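Local coordinates for protein beta-n-acetylhexosaminidase (Streptococcus pneumoniae, PDB 4AZI) that removes terminal beta-linked N-acetylglucosamine residues from glycans, as one of the tandem family 20 glycoside hydrolase catalytic modules of the pneumococcal exo-beta-D-N-acetylglucosaminidase StrH, at residues Pro136-Asp141 / Lys145-Leu150; Tyr195-Lys198 / Leu202-Lys205; Thr304-Leu309 / Thr347-His352. The protein carries 2 engineered substitutions. All coordinates share one frame; numbering follows the deposited sequence.

Interaction 1 of 3, residues Pro136-Asp141 / Lys145-Leu150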
loop_
_atom_site.group_PDB
_atom_site.type_symbol
_atom_site.label_atom_id
_atom_site.label_comp_id
_atom_site.label_asym_id
_atom_site.label_seq_id
_atom_site.Cartn_x
_atom_site.Cartn_y
_atom_site.Cartn_z
ATOM N N PRO A 136 -7.181 -13.449 21.636
ATOM C CA PRO A 136 -7.669 -12.887 20.379
ATOM C C PRO A 136 -7.184 -13.675 19.161
ATOM O O PRO A 136 -7.614 -13.395 18.044
ATOM C CB PRO A 136 -7.065 -11.485 20.375
ATOM C CG PRO A 136 -5.787 -11.642 21.120
ATOM C CD PRO A 136 -6.058 -12.667 22.188
ATOM N N GLN A 137 -6.307 -14.651 19.382
ATOM C CA GLN A 137 -5.630 -15.350 18.296
ATOM C C GLN A 137 -6.457 -16.475 17.699
ATOM O O GLN A 137 -7.117 -17.226 18.416
ATOM C CB GLN A 137 -4.287 -15.913 18.754
ATOM C CG GLN A 137 -3.303 -14.878 19.277
ATOM C CD GLN A 137 -3.385 -14.709 20.786
ATOM O OE1 GLN A 137 -4.313 -15.196 21.429
ATOM N NE2 GLN A 137 -2.409 -14.010 21.357
ATOM N N ALA A 138 -6.404 -16.580 16.374
ATOM C CA ALA A 138 -6.869 -17.764 15.680
ATOM C C ALA A 138 -6.021 -18.935 16.158
ATOM O O ALA A 138 -4.842 -18.772 16.493
ATOM C CB ALA A 138 -6.748 -17.590 14.175
ATOM N N HIS A 139 -6.631 -20.108 16.187
ATOM C CA HIS A 139 -6.033 -21.310 16.740
ATOM C C HIS A 139 -6.374 -22.475 15.845
ATOM O O HIS A 139 -7.524 -22.923 15.801
ATOM C CB HIS A 139 -6.559 -21.480 18.168
ATOM C CG HIS A 139 -6.085 -22.727 18.881
ATOM N ND1 HIS A 139 -6.579 -23.095 20.081
ATOM C CD2 HIS A 139 -5.145 -23.690 18.532
ATOM C CE1 HIS A 139 -5.987 -24.229 20.481
ATOM N NE2 HIS A 139 -5.106 -24.593 19.538
ATOM N N PHE A 140 -5.375 -22.944 15.098
ATOM C CA PHE A 140 -5.530 -24.090 14.197
ATOM C C PHE A 140 -4.499 -25.175 14.545
ATOM O O PHE A 140 -4.627 -25.813 15.589
ATOM C CB PHE A 140 -5.452 -23.653 12.724
ATOM C CG PHE A 140 -6.573 -22.730 12.301
ATOM C CD1 PHE A 140 -7.881 -23.200 12.194
ATOM C CD2 PHE A 140 -6.323 -21.393 12.013
ATOM C CE1 PHE A 140 -8.914 -22.356 11.813
ATOM C CE2 PHE A 140 -7.358 -20.542 11.632
ATOM C CZ PHE A 140 -8.652 -21.026 11.530
ATOM N N ASP A 141 -3.486 -25.377 13.699
ATOM C CA ASP A 141 -2.391 -26.318 13.983
ATOM C C ASP A 141 -1.615 -25.919 15.227
ATOM O O ASP A 141 -0.973 -26.755 15.869
ATOM C CB ASP A 141 -1.400 -26.373 12.824
ATOM C CG ASP A 141 -1.968 -27.020 11.588
ATOM O OD1 ASP A 141 -3.157 -27.415 11.581
ATOM O OD2 ASP A 141 -1.207 -27.120 10.611
ATOM N N LYS A 145 0.410 -16.432 15.771
ATOM C CA LYS A 145 1.004 -15.195 16.254
ATOM C C LYS A 145 0.628 -14.005 15.382
ATOM O O LYS A 145 0.977 -12.868 15.705
ATOM C CB LYS A 145 2.518 -15.323 16.341
ATOM C CG LYS A 145 2.960 -16.308 17.407
ATOM C CD LYS A 145 4.179 -15.779 18.140
ATOM C CE LYS A 145 4.047 -16.057 19.627
ATOM N NZ LYS A 145 3.128 -15.111 20.314
ATOM N N THR A 146 -0.089 -14.261 14.290
ATOM C CA THR A 146 -0.330 -13.224 13.277
ATOM C C THR A 146 -1.782 -12.853 13.095
ATOM O O THR A 146 -2.084 -11.748 12.648
ATOM C CB THR A 146 0.206 -13.635 11.882
ATOM O OG1 THR A 146 -0.550 -14.742 11.372
ATOM C CG2 THR A 146 1.680 -14.004 11.949
ATOM N N THR A 147 -2.674 -13.780 13.440
ATOM C CA THR A 147 -4.052 -13.740 12.960
ATOM C C THR A 147 -5.110 -13.782 14.060
ATOM O O THR A 147 -4.953 -14.483 15.065
ATOM C CB THR A 147 -4.277 -14.890 11.961
ATOM O OG1 THR A 147 -3.465 -14.660 10.800
ATOM C CG2 THR A 147 -5.720 -14.989 11.549
ATOM N N MET A 148 -6.190 -13.032 13.844
ATOM C CA MET A 148 -7.292 -12.948 14.791
ATOM C C MET A 148 -8.342 -14.046 14.587
ATOM O O MET A 148 -8.659 -14.414 13.451
ATOM C CB MET A 148 -7.944 -11.566 14.703
ATOM C CG MET A 148 -9.293 -11.431 15.399
ATOM S SD MET A 148 -9.900 -9.738 15.488
ATOM C CE MET A 148 -9.889 -9.242 13.764
ATOM N N ASP A 149 -8.873 -14.541 15.706
ATOM C CA ASP A 149 -9.979 -15.500 15.748
ATOM C C ASP A 149 -11.286 -14.809 15.363
ATOM O O ASP A 149 -11.759 -13.919 16.068
ATOM C CB ASP A 149 -10.074 -16.111 17.158
ATOM C CG ASP A 149 -11.310 -16.992 17.356
ATOM O OD1 ASP A 149 -11.987 -17.358 16.371
ATOM O OD2 ASP A 149 -11.603 -17.325 18.526
ATOM N N LEU A 150 -11.868 -15.231 14.245
ATOM C CA LEU A 150 -13.088 -14.607 13.709
ATOM C C LEU A 150 -14.346 -14.852 14.547
ATOM O O LEU A 150 -15.382 -14.211 14.334
ATOM C CB LEU A 150 -13.316 -15.054 12.263
ATOM C CG LEU A 150 -12.258 -14.643 11.235
ATOM C CD1 LEU A 150 -12.546 -15.318 9.910
ATOM C CD2 LEU A 150 -12.184 -13.129 11.083
#
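Q137 faces M148 as an antiparallel, non-hydrogen-bonded pair, with the CA of Q137 4.6 Å from the CA of M148 and the two side chains diverging. Two nearly straight backbone bonds flank the pair. D149 N gives its hydrogen to P136 O at 2.9 Å, and A138 N gives its own to T147 O, also at 2.9 Å. Each acceptor also receives a CA-H...O contact, M148 CA lying 3.3 Å from P136 O and Q137 CA 3.4 Å from T147 O. Side chains add little. The methyl of A138 meets CG2 of T147 at 3.8 Å, because T147 turns CG2 anti to its backbone N (OG1 at chi1 -66°), and CB of D149 lies 3.4 Å from Q137 O. The result is a very short antiparallel ribbon, strand 137-139 beside strand 147-148, inserted in the (beta/alpha)8 barrel between barrel strand 110-117 and helix 153-170. A138 also makes a backbone bond with S144, of the short strand 143-144 between the two segments. The polar ends find their partners outside the pair: Q137 NE2 bonds to E129 OE2 on helix 122-130, D149 OD1 takes the backbone N of K151, and T147 OG1 bonds to A185 N as well as donating to T146 OG1. That last hydroxyl is paired in turn with D187 OD1. Y184 packs on both A138 and T147, while P136 is covered by L125 and M128 of helix 122-130. M148, extended as far as its bend at chi3 (56°), packs on M156 and V159 of helix 153-170 and on Y209 of helix 203-219.

Interaction 2 of 3, residues Tyr195-Lys198 / Leu202-Lys205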
loop_
_atom_site.group_PDB
_atom_site.type_symbol
_atom_site.label_atom_id
_atom_site.label_comp_id
_atom_site.label_asym_id
_atom_site.label_seq_id
_atom_site.Cartn_x
_atom_site.Cartn_y
_atom_site.Cartn_z
ATOM N N TYR A 195 -8.232 -22.698 2.995
ATOM C CA TYR A 195 -8.645 -24.084 3.135
ATOM C C TYR A 195 -9.119 -24.367 4.575
ATOM O O TYR A 195 -10.145 -25.006 4.765
ATOM C CB TYR A 195 -7.518 -25.030 2.693
ATOM C CG TYR A 195 -7.877 -26.503 2.738
ATOM C CD1 TYR A 195 -8.889 -27.027 1.930
ATOM C CD2 TYR A 195 -7.196 -27.372 3.584
ATOM C CE1 TYR A 195 -9.217 -28.380 1.975
ATOM C CE2 TYR A 195 -7.519 -28.719 3.639
ATOM C CZ TYR A 195 -8.531 -29.215 2.838
ATOM O OH TYR A 195 -8.833 -30.551 2.901
ATOM N N TYR A 196 -8.412 -23.852 5.578
ATOM C CA TYR A 196 -8.806 -24.062 6.988
ATOM C C TYR A 196 -10.107 -23.350 7.364
ATOM O O TYR A 196 -10.951 -23.928 8.060
ATOM C CB TYR A 196 -7.693 -23.660 7.953
ATOM C CG TYR A 196 -6.611 -24.700 8.155
ATOM C CD1 TYR A 196 -5.800 -25.116 7.094
ATOM C CD2 TYR A 196 -6.371 -25.243 9.416
ATOM C CE1 TYR A 196 -4.797 -26.057 7.284
ATOM C CE2 TYR A 196 -5.359 -26.176 9.616
ATOM C CZ TYR A 196 -4.581 -26.579 8.547
ATOM O OH TYR A 196 -3.578 -27.503 8.733
ATOM N N LEU A 197 -10.279 -22.113 6.891
ATOM C CA LEU A 197 -11.542 -21.399 7.059
ATOM C C LEU A 197 -12.735 -22.176 6.498
ATOM O O LEU A 197 -13.744 -22.327 7.186
ATOM C CB LEU A 197 -11.492 -20.004 6.423
ATOM C CG LEU A 197 -10.740 -18.884 7.154
ATOM C CD1 LEU A 197 -10.812 -17.627 6.308
ATOM C CD2 LEU A 197 -11.324 -18.624 8.537
ATOM N N LYS A 198 -12.622 -22.675 5.266
ATOM C CA LYS A 198 -13.734 -23.410 4.643
ATOM C C LYS A 198 -14.042 -24.705 5.396
ATOM O O LYS A 198 -15.214 -25.029 5.645
ATOM C CB LYS A 198 -13.474 -23.677 3.148
ATOM C CG LYS A 198 -13.558 -22.414 2.297
ATOM C CD LYS A 198 -13.677 -22.704 0.804
ATOM C CE LYS A 198 -14.100 -21.439 0.064
ATOM N NZ LYS A 198 -13.957 -21.483 -1.426
ATOM N N LEU A 202 -15.818 -21.279 8.500
ATOM C CA LEU A 202 -15.569 -19.904 8.958
ATOM C C LEU A 202 -15.279 -18.884 7.827
ATOM O O LEU A 202 -15.043 -17.702 8.109
ATOM C CB LEU A 202 -14.428 -19.886 9.988
ATOM C CG LEU A 202 -14.639 -20.572 11.347
ATOM C CD1 LEU A 202 -13.310 -20.763 12.066
ATOM C CD2 LEU A 202 -15.588 -19.759 12.210
ATOM N N TYR A 203 -15.296 -19.335 6.568
ATOM C CA TYR A 203 -15.021 -18.449 5.414
ATOM C C TYR A 203 -16.119 -17.390 5.231
ATOM O O TYR A 203 -15.831 -16.243 4.887
ATOM C CB TYR A 203 -14.823 -19.267 4.130
ATOM C CG TYR A 203 -14.459 -18.476 2.878
ATOM C CD1 TYR A 203 -13.273 -17.738 2.807
ATOM C CD2 TYR A 203 -15.275 -18.511 1.742
ATOM C CE1 TYR A 203 -12.932 -17.039 1.657
ATOM C CE2 TYR A 203 -14.933 -17.805 0.580
ATOM C CZ TYR A 203 -13.754 -17.071 0.551
ATOM O OH TYR A 203 -13.397 -16.366 -0.582
ATOM N N GLY A 204 -17.371 -17.793 5.458
ATOM C CA GLY A 204 -18.503 -16.865 5.491
ATOM C C GLY A 204 -18.327 -15.770 6.533
ATOM O O GLY A 204 -18.718 -14.615 6.317
ATOM N N LYS A 205 -17.719 -16.127 7.655
ATOM C CA LYS A 205 -17.439 -15.153 8.696
ATOM C C LYS A 205 -16.274 -14.240 8.305
ATOM O O LYS A 205 -16.265 -13.066 8.679
ATOM C CB LYS A 205 -17.241 -15.828 10.060
ATOM C CG LYS A 205 -18.551 -16.412 10.594
ATOM C CD LYS A 205 -18.360 -17.285 11.830
#
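The phenol ring of Y203 carries K198 over one face and L197 at its edge. CE of K198 lies 4.0 Å from the ring centroid of Y203, 29° off the normal, a CH-pi contact in which its closest ring atom is CD2 of Y203 at 3.6 Å. CD1 of L197 sits near the ring plane. K198 and Y203 run side by side and point the same way: CG of K198 rests against CB of Y203 at 3.9 Å, and the chain, extended beyond CG, carries CE on to the CD2-CE2 side of the ring. With CG of Y203 anti to its backbone N (chi1 -177°), the ring lies alongside that chain. In the backbone, L197 O receives L202 N at 2.7 Å in a bond of 163° at the hydrogen, and Y203 N makes a weak second bond to the same oxygen at 3.4 Å. One carbonyl near the end of helix 193-199 thus receives the N-H of L202, just before helix 203-219, and more weakly that of Y203, its first residue; the two helices are joined by a tight turn. Both helices lie between barrel strands 176-180 and 223-227 of the TIM barrel. Next to this turn, L197 and L202 cross at about a right angle, CD2 of L197 touching CB of L202 at 3.7 Å; L197 also packs on Y184, and L202 on K151. CB of L197 lies 4.1 Å from CB of Y203. Farther out, the hydroxyl of Y203 is held by two partners, G230 O and Y233 N, which fix the far end of the ring. K198 NZ makes a weak bond to Y233 O, and V239 packs against Y203.

Interaction 3 of 3, residues Thr304-Leu309 / Thr347-His352; sequences TPFNQL and TAFADH
F349 reaches from its helix to F306 with one ring atom, CZ. From CB, the side chain leaves the helix with CG anti to the backbone N (chi1 -164°), which brings the ring tip to the loop 304-309. There CZ of F349 comes to 3.8 Å from CD1 of F306 and to 4.1 Å from its CE1. F306 comes to meet it with its own CG anti to the backbone N, and the two side chains cross at about a right angle. The planes are 24° apart, but the centroids of the F306 and F349 rings, 5.8 Å from each other, are so far offset that little of one ring lies over the other. F306 is the second residue of a type I turn running from P305 to Q308, closed by Q308 N on P305 O at 2.9 Å. Its ring also stacks with that of Y356, and its backbone O accepts a bond from S324 OG. F349 projects from helix 339-352 and packs on T301 of helix 294-303, on S324 and L326 of barrel strand 321-329, and on Y39.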
loop_
_atom_site.group_PDB
_atom_site.type_symbol
_atom_site.label_atom_id
_atom_site.label_comp_id
_atom_site.label_asym_id
_atom_site.label_seq_id
_atom_site.Cartn_x
_atom_site.Cartn_y
_atom_site.Cartn_z
ATOM N N THR A 304 8.186 -8.409 -17.236
ATOM C CA THR A 304 6.740 -8.485 -17.032
ATOM C C THR A 304 6.111 -7.185 -17.520
ATOM O O THR A 304 6.530 -6.120 -17.087
ATOM C CB THR A 304 6.402 -8.667 -15.543
ATOM O OG1 THR A 304 7.112 -9.800 -15.031
ATOM C CG2 THR A 304 4.893 -8.870 -15.344
ATOM N N PRO A 305 5.101 -7.262 -18.422
ATOM C CA PRO A 305 4.476 -6.016 -18.874
ATOM C C PRO A 305 3.733 -5.258 -17.765
ATOM O O PRO A 305 3.248 -5.865 -16.798
ATOM C CB PRO A 305 3.521 -6.480 -19.977
ATOM C CG PRO A 305 4.128 -7.750 -20.487
ATOM C CD PRO A 305 4.692 -8.410 -19.255
ATOM N N PHE A 306 3.679 -3.935 -17.908
ATOM C CA PHE A 306 3.081 -3.028 -16.916
ATOM C C PHE A 306 1.647 -3.434 -16.611
ATOM O O PHE A 306 1.209 -3.379 -15.462
ATOM C CB PHE A 306 3.117 -1.588 -17.455
ATOM C CG PHE A 306 2.506 -0.558 -16.536
ATOM C CD1 PHE A 306 3.273 0.067 -15.566
ATOM C CD2 PHE A 306 1.167 -0.185 -16.672
ATOM C CE1 PHE A 306 2.719 1.037 -14.733
ATOM C CE2 PHE A 306 0.607 0.777 -15.841
ATOM C CZ PHE A 306 1.388 1.393 -14.874
ATOM N N ASN A 307 0.922 -3.828 -17.648
ATOM C CA ASN A 307 -0.473 -4.216 -17.511
ATOM C C ASN A 307 -0.689 -5.703 -17.210
ATOM O O ASN A 307 -1.836 -6.142 -17.074
ATOM C CB ASN A 307 -1.268 -3.810 -18.765
ATOM C CG ASN A 307 -1.536 -2.310 -18.838
ATOM O OD1 ASN A 307 -1.678 -1.636 -17.817
ATOM N ND2 ASN A 307 -1.622 -1.782 -20.060
ATOM N N GLN A 308 0.387 -6.484 -17.088
ATOM C CA GLN A 308 0.206 -7.932 -16.932
ATOM C C GLN A 308 -0.140 -8.356 -15.504
ATOM O O GLN A 308 0.664 -8.210 -14.602
ATOM C CB GLN A 308 1.416 -8.697 -17.452
ATOM C CG GLN A 308 1.287 -10.197 -17.303
ATOM C CD GLN A 308 2.297 -10.941 -18.141
ATOM O OE1 GLN A 308 2.266 -10.878 -19.371
ATOM N NE2 GLN A 308 3.195 -11.667 -17.478
ATOM N N LEU A 309 -1.345 -8.881 -15.305
ATOM C CA LEU A 309 -1.724 -9.406 -13.995
ATOM C C LEU A 309 -1.060 -10.764 -13.784
ATOM O O LEU A 309 -0.853 -11.512 -14.745
ATOM C CB LEU A 309 -3.247 -9.494 -13.850
ATOM C CG LEU A 309 -3.955 -8.135 -13.741
ATOM C CD1 LEU A 309 -5.385 -8.221 -14.234
ATOM C CD2 LEU A 309 -3.915 -7.599 -12.321
ATOM N N THR A 347 13.611 3.171 -10.426
ATOM C CA THR A 347 14.071 3.785 -11.673
ATOM C C THR A 347 13.900 2.831 -12.861
ATOM O O THR A 347 13.418 3.238 -13.922
ATOM C CB THR A 347 15.542 4.252 -11.556
ATOM O OG1 THR A 347 15.661 5.172 -10.464
ATOM C CG2 THR A 347 16.015 4.928 -12.838
ATOM N N ALA A 348 14.275 1.567 -12.664
ATOM C CA ALA A 348 14.124 0.531 -13.689
ATOM C C ALA A 348 12.673 0.365 -14.169
ATOM O O ALA A 348 12.418 0.313 -15.374
ATOM C CB ALA A 348 14.678 -0.794 -13.186
ATOM N N PHE A 349 11.736 0.301 -13.224
ATOM C CA PHE A 349 10.296 0.205 -13.536
ATOM C C PHE A 349 9.812 1.438 -14.321
ATOM O O PHE A 349 9.068 1.306 -15.291
ATOM C CB PHE A 349 9.484 0.008 -12.247
ATOM C CG PHE A 349 8.063 -0.469 -12.466
ATOM C CD1 PHE A 349 7.765 -1.451 -13.415
ATOM C CD2 PHE A 349 7.024 0.040 -11.686
ATOM C CE1 PHE A 349 6.454 -1.890 -13.597
ATOM C CE2 PHE A 349 5.714 -0.397 -11.865
ATOM C CZ PHE A 349 5.431 -1.366 -12.819
ATOM N N ALA A 350 10.252 2.627 -13.910
ATOM C CA ALA A 350 9.902 3.855 -14.626
ATOM C C ALA A 350 10.526 3.878 -16.025
ATOM O O ALA A 350 9.851 4.216 -17.000
ATOM C CB ALA A 350 10.314 5.084 -13.828
ATOM N N ASP A 351 11.803 3.501 -16.117
ATOM C CA ASP A 351 12.528 3.509 -17.396
ATOM C C ASP A 351 11.983 2.531 -18.431
ATOM O O ASP A 351 11.999 2.819 -19.629
ATOM C CB ASP A 351 14.027 3.277 -17.181
ATOM C CG ASP A 351 14.749 4.531 -16.733
ATOM O OD1 ASP A 351 14.157 5.629 -16.821
ATOM O OD2 ASP A 351 15.908 4.427 -16.292
ATOM N N HIS A 352 11.503 1.382 -17.971
ATOM C CA HIS A 352 10.910 0.388 -18.861
ATOM C C HIS A 352 9.520 0.756 -19.307
ATOM O O HIS A 352 8.989 0.155 -20.237
ATOM C CB HIS A 352 10.907 -0.990 -18.204
ATOM C CG HIS A 352 12.246 -1.685 -18.239
ATOM N ND1 HIS A 352 12.898 -1.952 -19.391
ATOM C CD2 HIS A 352 13.040 -2.189 -17.214
ATOM C CE1 HIS A 352 14.054 -2.582 -19.115
ATOM N NE2 HIS A 352 14.140 -2.726 -17.782
#

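Along the chain the three contacts come in series, all within the family 20 TIM barrel. Interactions 1 and 2 are neighbours, with centres 13 Å apart: D141 OD1 probably bonds to Y196 OH, F140 packs on Y196, and L150 packs on L197. They lie in the segments that follow barrel strands 110-117 and 176-180, which lead into pocket residues H120, D182 and E183; the side chains of T147 and L197 are about 11 and 14 Å from the bound inhibitor. Interaction 3, its centre 37 Å from that of interaction 1 and 35 Å from that of interaction 2, lies on the opposite side of the chain's centre from interaction 1, around strand 321-329, the last of the barrel.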